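Local coordinates for protein putative peptidase (PDB 3K9T) that binds one zinc ion per subunit in an aminopeptidase-like domain, is not expected to act as a peptidase, and may take part in making modified polysaccharides, at residues N195-G200 / A251-D256; H190-D196 / H325-L331; S313-S317 / D341-Y346. One frame throughout, in Å; residues are numbered along the deposited sequence.

Contact 1 of 3, residues N195-G200 / A251-D256. With ZN (zinc ion), chain B.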
loop_
_atom_site.group_PDB
_atom_site.type_symbol
_atom_site.label_atom_id
_atom_site.label_comp_id
_atom_site.label_asym_id
_atom_site.label_seq_id
_atom_site.Cartn_x
_atom_site.Cartn_y
_atom_site.Cartn_z
ATOM N N ASN A 195 -13.332 -34.239 8.397
ATOM C CA ASN A 195 -13.000 -32.921 7.874
ATOM C C ASN A 195 -12.097 -33.041 6.640
ATOM O O ASN A 195 -12.344 -32.425 5.579
ATOM C CB ASN A 195 -12.376 -32.015 8.948
ATOM C CG ASN A 195 -12.812 -30.516 8.795
ATOM O OD1 ASN A 195 -13.896 -30.232 8.297
ATOM N ND2 ASN A 195 -11.969 -29.584 9.239
ATOM N N ASP A 196 -11.089 -33.897 6.751
ATOM C CA ASP A 196 -10.177 -34.189 5.644
ATOM C C ASP A 196 -10.347 -35.682 5.241
ATOM O O ASP A 196 -9.708 -36.526 5.859
ATOM C CB ASP A 196 -8.749 -33.872 6.108
ATOM C CG ASP A 196 -7.709 -34.212 5.075
ATOM O OD1 ASP A 196 -8.058 -34.187 3.883
ATOM O OD2 ASP A 196 -6.547 -34.524 5.441
ATOM N N ASN A 197 -11.197 -36.038 4.252
ATOM C CA ASN A 197 -11.989 -35.090 3.438
ATOM C C ASN A 197 -13.368 -35.557 2.978
ATOM O O ASN A 197 -13.723 -35.377 1.793
ATOM C CB ASN A 197 -11.219 -34.615 2.184
ATOM C CG ASN A 197 -11.973 -33.530 1.407
ATOM O OD1 ASN A 197 -12.620 -32.656 1.993
ATOM N ND2 ASN A 197 -11.909 -33.599 0.074
ATOM N N LEU A 198 -14.168 -36.107 3.899
ATOM C CA LEU A 198 -15.572 -36.379 3.573
ATOM C C LEU A 198 -16.351 -35.064 3.554
ATOM O O LEU A 198 -17.388 -34.978 2.935
ATOM C CB LEU A 198 -16.254 -37.380 4.546
ATOM C CG LEU A 198 -15.741 -38.794 4.362
ATOM C CD1 LEU A 198 -16.411 -39.741 5.310
ATOM C CD2 LEU A 198 -15.915 -39.235 2.884
ATOM N N SER A 199 -15.880 -34.032 4.232
ATOM C CA SER A 199 -16.644 -32.771 4.269
ATOM C C SER A 199 -16.712 -32.116 2.868
ATOM O O SER A 199 -17.769 -31.673 2.422
ATOM C CB SER A 199 -16.049 -31.826 5.308
ATOM O OG SER A 199 -14.702 -31.476 5.004
ATOM N N GLY A 200 -15.588 -32.108 2.159
ATOM C CA GLY A 200 -15.545 -31.501 0.816
ATOM C C GLY A 200 -16.376 -32.288 -0.174
ATOM O O GLY A 200 -17.074 -31.718 -1.037
ATOM N N ALA A 251 -12.526 -27.610 -2.491
ATOM C CA ALA A 251 -13.252 -27.704 -1.244
ATOM C C ALA A 251 -12.687 -28.843 -0.404
ATOM O O ALA A 251 -12.670 -30.001 -0.814
ATOM C CB ALA A 251 -14.739 -27.928 -1.494
ATOM N N THR A 252 -12.236 -28.500 0.794
ATOM C CA THR A 252 -11.791 -29.482 1.747
ATOM C C THR A 252 -11.934 -28.874 3.128
ATOM O O THR A 252 -12.055 -27.655 3.248
ATOM C CB THR A 252 -10.339 -29.888 1.483
ATOM O OG1 THR A 252 -9.945 -30.796 2.492
ATOM C CG2 THR A 252 -9.393 -28.691 1.480
ATOM N N CYS A 253 -11.962 -29.722 4.150
ATOM C CA CYS A 253 -11.992 -29.269 5.544
ATOM C C CYS A 253 -13.061 -28.230 5.823
ATOM O O CYS A 253 -12.783 -27.220 6.466
ATOM C CB CYS A 253 -10.620 -28.696 5.930
ATOM S SG CYS A 253 -9.282 -29.921 5.840
ATOM N N VAL A 254 -14.274 -28.497 5.346
ATOM C CA VAL A 254 -15.330 -27.514 5.384
ATOM C C VAL A 254 -16.392 -27.811 6.448
ATOM O O VAL A 254 -17.456 -27.165 6.444
ATOM C CB VAL A 254 -16.028 -27.379 3.993
ATOM C CG1 VAL A 254 -15.115 -26.680 2.996
ATOM C CG2 VAL A 254 -16.501 -28.738 3.496
ATOM N N GLY A 255 -16.091 -28.713 7.388
ATOM C CA GLY A 255 -17.119 -29.244 8.285
ATOM C C GLY A 255 -17.040 -29.031 9.788
ATOM O O GLY A 255 -18.016 -29.329 10.504
ATOM N N ASP A 256 -15.907 -28.549 10.293
ATOM C CA ASP A 256 -15.743 -28.344 11.725
ATOM C C ASP A 256 -16.343 -27.061 12.273
ATOM O O ASP A 256 -16.850 -26.230 11.505
ATOM C CB ASP A 256 -14.272 -28.410 12.095
ATOM C CG ASP A 256 -13.470 -27.252 11.552
ATOM O OD1 ASP A 256 -13.108 -27.269 10.333
ATOM O OD2 ASP A 256 -13.152 -26.370 12.373
HETATM ZN ZN ZN B . -5.177 -35.195 4.240
#
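Asn195 lays its carboxamide along the loop from Cys253 to Asp256 and bonds it through both polar atoms. Asn195 OD1 accepts from Gly255 N at 2.8 Å and, weakly, from Asp256 N at 3.3 Å, while Asn195 ND2 donates to Asp256 OD1 at 2.8 Å; the other carboxylate oxygen of Asp256 turns to Ser317. The backbone of Asn195 joins in, its O taking a weak bond from Cys253 N at 3.1 Å and a CA-H...O contact from Cys253 CA at 3.2 Å. Four residues on, Ser199 OG does double duty, bonding Asn195 O at 2.6 Å and accepting from Val254 N at 3.0 Å. The backbones close in where side chains are absent: Gly200 CA lies 3.6 Å from Ala251 O, and a CB there would clash with that carbonyl. Asn197 forms an Asx motif, its OD1 accepting from Gly200 N at 3.0 Å, while its ND2 bonds Thr186. Asp196 carries the metal, its OD2 being 1.9 Å from ZN and its OD1 bonded to Tyr187; His190 and His325 are further zinc ligands. The peptide bond between Asp196 and Asn197 is cis, as at the equivalent aspartate of M28 zinc aminopeptidases. The contact is thus almost wholly polar yet buried: the polar groups of Asn195 and Ser199, close to the zinc ligand in sequence, find partners in the loop that follows strand 245-250, which is consistent with a well-defined position for the Asp196 backbone.

Contact 2 of 3, residues H190-D196 / H325-L331. With ZN (zinc ion), chain B.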
loop_
_atom_site.group_PDB
_atom_site.type_symbol
_atom_site.label_atom_id
_atom_site.label_comp_id
_atom_site.label_asym_id
_atom_site.label_seq_id
_atom_site.Cartn_x
_atom_site.Cartn_y
_atom_site.Cartn_z
ATOM N N HIS A 190 -9.048 -39.968 0.810
ATOM C CA HIS A 190 -8.962 -40.204 2.253
ATOM C C HIS A 190 -10.044 -41.167 2.744
ATOM O O HIS A 190 -11.219 -41.020 2.379
ATOM C CB HIS A 190 -9.082 -38.916 3.018
ATOM C CG HIS A 190 -7.872 -38.054 2.934
ATOM N ND1 HIS A 190 -7.168 -37.874 1.764
ATOM C CD2 HIS A 190 -7.263 -37.290 3.872
ATOM C CE1 HIS A 190 -6.179 -37.029 1.987
ATOM N NE2 HIS A 190 -6.212 -36.668 3.255
ATOM N N PRO A 191 -9.655 -42.135 3.578
ATOM C CA PRO A 191 -10.602 -43.133 4.116
ATOM C C PRO A 191 -11.495 -42.586 5.244
ATOM O O PRO A 191 -12.127 -41.532 5.015
ATOM C CB PRO A 191 -9.692 -44.308 4.517
ATOM C CG PRO A 191 -8.353 -43.682 4.746
ATOM C CD PRO A 191 -8.256 -42.518 3.828
ATOM N N SER A 192 -11.558 -43.252 6.412
ATOM C CA SER A 192 -12.498 -42.850 7.500
ATOM C C SER A 192 -12.018 -41.663 8.346
ATOM O O SER A 192 -11.662 -41.807 9.518
ATOM C CB SER A 192 -12.822 -44.037 8.425
ATOM O OG SER A 192 -13.395 -45.111 7.708
HETATM N N MSE A 193 -11.987 -40.496 7.711
HETATM C CA MSE A 193 -11.739 -39.217 8.366
HETATM C C MSE A 193 -12.760 -38.238 7.767
HETATM O O MSE A 193 -13.068 -38.302 6.564
HETATM C CB MSE A 193 -10.305 -38.740 8.150
HETATM C CG MSE A 193 -9.230 -39.642 8.813
HETATM SE SE MSE A 193 -7.529 -39.207 8.092
HETATM C CE MSE A 193 -7.713 -40.069 6.325
ATOM N N CYS A 194 -13.275 -37.351 8.612
ATOM C CA CYS A 194 -14.375 -36.492 8.258
ATOM C C CYS A 194 -14.011 -35.116 7.664
ATOM O O CYS A 194 -14.357 -34.862 6.535
ATOM C CB CYS A 194 -15.295 -36.351 9.472
ATOM S SG CYS A 194 -16.121 -37.919 9.891
ATOM N N ASN A 195 -13.332 -34.239 8.397
ATOM C CA ASN A 195 -13.000 -32.921 7.874
ATOM C C ASN A 195 -12.097 -33.041 6.640
ATOM O O ASN A 195 -12.344 -32.425 5.579
ATOM C CB ASN A 195 -12.376 -32.015 8.948
ATOM C CG ASN A 195 -12.812 -30.516 8.795
ATOM O OD1 ASN A 195 -13.896 -30.232 8.297
ATOM N ND2 ASN A 195 -11.969 -29.584 9.239
ATOM N N ASP A 196 -11.089 -33.897 6.751
ATOM C CA ASP A 196 -10.177 -34.189 5.644
ATOM C C ASP A 196 -10.347 -35.682 5.241
ATOM O O ASP A 196 -9.708 -36.526 5.859
ATOM C CB ASP A 196 -8.749 -33.872 6.108
ATOM C CG ASP A 196 -7.709 -34.212 5.075
ATOM O OD1 ASP A 196 -8.058 -34.187 3.883
ATOM O OD2 ASP A 196 -6.547 -34.524 5.441
ATOM N N HIS A 325 -5.322 -36.004 10.068
ATOM C CA HIS A 325 -4.629 -37.254 9.759
ATOM C C HIS A 325 -4.600 -38.220 10.940
ATOM O O HIS A 325 -3.696 -39.002 11.095
ATOM C CB HIS A 325 -3.245 -36.959 9.149
ATOM C CG HIS A 325 -3.321 -36.507 7.725
ATOM N ND1 HIS A 325 -2.223 -36.419 6.908
ATOM C CD2 HIS A 325 -4.383 -36.149 6.961
ATOM C CE1 HIS A 325 -2.598 -36.004 5.713
ATOM N NE2 HIS A 325 -3.904 -35.833 5.721
ATOM N N THR A 326 -5.621 -38.159 11.776
ATOM C CA THR A 326 -5.787 -39.114 12.849
ATOM C C THR A 326 -7.273 -39.439 13.035
ATOM O O THR A 326 -8.153 -38.771 12.469
ATOM C CB THR A 326 -5.259 -38.580 14.196
ATOM O OG1 THR A 326 -6.269 -37.768 14.804
ATOM C CG2 THR A 326 -3.924 -37.790 14.039
ATOM N N SER A 327 -7.536 -40.467 13.848
ATOM C CA SER A 327 -8.874 -40.926 14.157
ATOM C C SER A 327 -9.705 -39.898 14.932
ATOM O O SER A 327 -10.887 -40.085 15.138
ATOM C CB SER A 327 -8.781 -42.225 14.955
ATOM O OG SER A 327 -7.977 -42.070 16.129
ATOM N N ALA A 328 -9.076 -38.818 15.381
ATOM C CA ALA A 328 -9.758 -37.721 16.066
ATOM C C ALA A 328 -10.662 -36.965 15.065
ATOM O O ALA A 328 -11.677 -36.390 15.442
ATOM C CB ALA A 328 -8.717 -36.790 16.699
ATOM N N ASP A 329 -10.275 -36.960 13.791
ATOM C CA ASP A 329 -11.086 -36.382 12.730
ATOM C C ASP A 329 -12.238 -37.351 12.385
ATOM O O ASP A 329 -12.295 -37.940 11.286
ATOM C CB ASP A 329 -10.225 -36.121 11.490
ATOM C CG ASP A 329 -10.973 -35.344 10.402
ATOM O OD1 ASP A 329 -12.113 -34.917 10.673
ATOM O OD2 ASP A 329 -10.423 -35.159 9.288
ATOM N N ASN A 330 -13.161 -37.465 13.331
ATOM C CA ASN A 330 -14.264 -38.382 13.258
ATOM C C ASN A 330 -15.619 -37.682 13.145
ATOM O O ASN A 330 -15.689 -36.470 13.042
ATOM C CB ASN A 330 -14.217 -39.252 14.509
ATOM C CG ASN A 330 -14.348 -38.471 15.789
ATOM O OD1 ASN A 330 -15.020 -37.447 15.864
ATOM N ND2 ASN A 330 -13.710 -38.972 16.827
ATOM N N LEU A 331 -16.702 -38.450 13.220
ATOM C CA LEU A 331 -18.042 -37.902 13.015
ATOM C C LEU A 331 -18.416 -36.765 13.981
ATOM O O LEU A 331 -18.988 -35.724 13.586
ATOM C CB LEU A 331 -19.059 -39.051 13.027
ATOM C CG LEU A 331 -18.986 -39.963 11.787
ATOM C CD1 LEU A 331 -19.834 -41.213 11.985
ATOM C CD2 LEU A 331 -19.400 -39.184 10.465
HETATM ZN ZN ZN B . -5.177 -35.195 4.240
HETATM O O HOH W 1 -8.060 -36.173 8.880
#
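The zinc site of the aminopeptidase-like domain is assembled here from two distant parts of the chain. His190 NE2 at 2.0 Å, Asp196 OD2 at 1.9 Å and His325 NE2 at 2.0 Å bind the ion; the imidazole rings of His190 and His325 meet obliquely, centroids 5.4 Å apart. Asp196 OD1 is bonded to Tyr187. Beside the metal, Asp329 accepts from the backbone at 194-196, where the chain enters helix 194-211. Its carboxylate divides between successive amides, OD1 accepting from Asn195 N at 2.7 Å and OD2 from Asp196 N at 2.9 Å, and its backbone O takes Cys194 N at 2.9 Å. A water joins the two halves, donating to Asp329 OD2 at 2.6 Å and accepting from His325 N at 3.0 Å, so the carboxylate is linked to the backbone N of two zinc ligands, directly to Asp196 and through the water to His325. Thr326 to Asp329 form a type I turn, which also holds an ST turn, Thr326 OG1 accepting from Ala328 N at 3.1 Å. Selenomethionine Met193 packs with SE 3.9 Å from His325 CA, and Cys194 SG touches Leu331 CD2 at 3.6 Å. The segment 190-196 leads from strand 181-187 into helix 194-211, whereas residues 325-331 belong to the loop between strand 311-315 and helix 336-355; helix 12-26 lies against Cys194 and Leu331.

Contact 3 of 3, residues S313-S317 / D341-Y346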
loop_
_atom_site.group_PDB
_atom_site.type_symbol
_atom_site.label_atom_id
_atom_site.label_comp_id
_atom_site.label_asym_id
_atom_site.label_seq_id
_atom_site.Cartn_x
_atom_site.Cartn_y
_atom_site.Cartn_z
ATOM N N SER A 313 -9.213 -21.883 -2.421
ATOM C CA SER A 313 -9.680 -22.949 -1.552
ATOM C C SER A 313 -10.386 -22.325 -0.376
ATOM O O SER A 313 -9.804 -21.542 0.372
ATOM C CB SER A 313 -8.511 -23.819 -1.112
ATOM O OG SER A 313 -8.928 -24.982 -0.404
ATOM N N LEU A 314 -11.674 -22.626 -0.255
ATOM C CA LEU A 314 -12.509 -22.077 0.805
ATOM C C LEU A 314 -12.814 -23.220 1.776
ATOM O O LEU A 314 -13.479 -24.213 1.423
ATOM C CB LEU A 314 -13.767 -21.421 0.229
ATOM C CG LEU A 314 -14.751 -20.903 1.274
ATOM C CD1 LEU A 314 -14.093 -19.891 2.207
ATOM C CD2 LEU A 314 -15.957 -20.309 0.601
HETATM N N MSE A 315 -12.305 -23.052 2.993
HETATM C CA MSE A 315 -12.263 -24.082 3.993
HETATM C C MSE A 315 -12.837 -23.569 5.285
HETATM O O MSE A 315 -13.226 -22.422 5.363
HETATM C CB MSE A 315 -10.793 -24.421 4.247
HETATM C CG MSE A 315 -10.090 -25.025 3.047
HETATM SE SE MSE A 315 -8.228 -25.381 3.302
HETATM C CE MSE A 315 -7.782 -23.533 3.110
ATOM N N ARG A 316 -12.914 -24.438 6.283
ATOM C CA ARG A 316 -13.107 -23.992 7.660
ATOM C C ARG A 316 -11.720 -24.133 8.296
ATOM O O ARG A 316 -10.817 -23.437 7.862
ATOM C CB ARG A 316 -14.229 -24.745 8.401
ATOM C CG ARG A 316 -15.606 -24.545 7.789
ATOM C CD ARG A 316 -16.757 -24.866 8.743
ATOM N NE ARG A 316 -17.024 -23.683 9.529
ATOM C CZ ARG A 316 -17.755 -22.651 9.140
ATOM N NH1 ARG A 316 -18.393 -22.655 7.974
ATOM N NH2 ARG A 316 -17.847 -21.592 9.937
ATOM N N SER A 317 -11.527 -25.019 9.275
ATOM C CA SER A 317 -10.210 -25.198 9.863
ATOM C C SER A 317 -9.391 -25.952 8.834
ATOM O O SER A 317 -9.607 -27.119 8.522
ATOM C CB SER A 317 -10.231 -25.916 11.222
ATOM O OG SER A 317 -11.068 -25.208 12.147
ATOM N N ASP A 341 -23.012 -23.603 7.300
ATOM C CA ASP A 341 -22.419 -22.303 7.009
ATOM C C ASP A 341 -21.483 -22.348 5.814
ATOM O O ASP A 341 -21.454 -21.422 5.004
ATOM C CB ASP A 341 -21.674 -21.743 8.210
ATOM C CG ASP A 341 -21.116 -20.349 7.943
ATOM O OD1 ASP A 341 -21.890 -19.369 7.981
ATOM O OD2 ASP A 341 -19.901 -20.238 7.685
ATOM N N SER A 342 -20.674 -23.387 5.721
ATOM C CA SER A 342 -19.820 -23.540 4.541
ATOM C C SER A 342 -20.660 -23.639 3.245
ATOM O O SER A 342 -20.327 -23.066 2.236
ATOM C CB SER A 342 -18.936 -24.762 4.698
ATOM O OG SER A 342 -18.091 -24.630 5.831
ATOM N N TYR A 343 -21.770 -24.354 3.292
ATOM C CA TYR A 343 -22.623 -24.513 2.118
ATOM C C TYR A 343 -23.272 -23.189 1.714
ATOM O O TYR A 343 -23.272 -22.823 0.552
ATOM C CB TYR A 343 -23.647 -25.572 2.449
ATOM C CG TYR A 343 -24.889 -25.652 1.604
ATOM C CD1 TYR A 343 -24.904 -26.371 0.419
ATOM C CD2 TYR A 343 -26.083 -25.098 2.052
ATOM C CE1 TYR A 343 -26.052 -26.494 -0.323
ATOM C CE2 TYR A 343 -27.250 -25.212 1.299
ATOM C CZ TYR A 343 -27.224 -25.919 0.122
ATOM O OH TYR A 343 -28.366 -26.059 -0.615
ATOM N N LYS A 344 -23.825 -22.494 2.697
ATOM C CA LYS A 344 -24.381 -21.154 2.521
ATOM C C LYS A 344 -23.329 -20.210 1.891
ATOM O O LYS A 344 -23.616 -19.442 0.953
ATOM C CB LYS A 344 -24.875 -20.662 3.903
ATOM C CG LYS A 344 -25.280 -19.204 4.035
ATOM C CD LYS A 344 -26.280 -19.007 5.198
ATOM C CE LYS A 344 -25.630 -18.715 6.539
ATOM N NZ LYS A 344 -25.186 -17.309 6.609
ATOM N N THR A 345 -22.092 -20.293 2.364
ATOM C CA THR A 345 -21.048 -19.379 1.880
ATOM C C THR A 345 -20.690 -19.672 0.410
ATOM O O THR A 345 -20.542 -18.763 -0.422
ATOM C CB THR A 345 -19.821 -19.374 2.783
ATOM O OG1 THR A 345 -20.200 -19.098 4.163
ATOM C CG2 THR A 345 -18.828 -18.344 2.274
ATOM N N TYR A 346 -20.559 -20.946 0.099
ATOM C CA TYR A 346 -20.298 -21.364 -1.261
ATOM C C TYR A 346 -21.432 -20.891 -2.155
ATOM O O TYR A 346 -21.181 -20.378 -3.244
ATOM C CB TYR A 346 -20.083 -22.904 -1.371
ATOM C CG TYR A 346 -18.630 -23.359 -1.231
ATOM C CD1 TYR A 346 -18.004 -23.427 0.007
ATOM C CD2 TYR A 346 -17.896 -23.765 -2.344
ATOM C CE1 TYR A 346 -16.680 -23.867 0.117
ATOM C CE2 TYR A 346 -16.578 -24.202 -2.246
ATOM C CZ TYR A 346 -15.966 -24.240 -1.024
ATOM O OH TYR A 346 -14.652 -24.677 -0.920
HETATM O O HOH W 2 -16.136 -23.180 4.321
#
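Strand 313-315 ends beside helix 336-355, with Leu314 and Tyr346 CA atoms 8.1 Å apart and those of Arg316 and Ser342 7.4 Å, so side chains bridge the gap. Leu314 points toward the helix and sets CD2 3.9 Å from Thr345 CG2 and 3.7 Å from Tyr346 CE1. The Tyr346 side chain reaches across to the strand, its OH donating to Leu314 O at 2.7 Å. Past the strand end, Arg316 NH1 forms a salt bridge with Asp341 OD2 at 2.9 Å and donates to Ser342 OG at 2.9 Å; Lys260 is a second cationic partner of Asp341. Ser342 OG, also bonded to Val254 O, accepts from a water at 2.9 Å that bonds weakly to Met315 O. Tyr346 packs further on Leu203 and Ile207 of helix 194-211. This is helix-on-sheet packing, as in the alpha/beta/alpha sandwich of the aminopeptidase-like fold, with apolar contacts at Leu314 and a salt bridge just past the strand end.

All three contacts are largely buried, contact 1 entirely; contacts 2 and 3 each include partly exposed residues, among them His325 and Asp341. Contacts 1 and 2 share Asn195 and Asp196, which the loops 251-256 and 325-331 meet through separate sets of bonds, and both reach the zinc. Contact 3 lies farther from the metal, on strand 311-315, next to strand 245-250 that leads into contact 1. Amide and hydroxyl hydrogen bonds dominate contact 1, metal and carboxylate contact 2, a salt bridge beside apolar packing contact 3. Contact 1 also connects to contact 3 through Asp256 OD2 to Ser317 OG (2.4 Å) and Val254 O to Ser342 OG (2.7 Å), both probable hydrogen bonds.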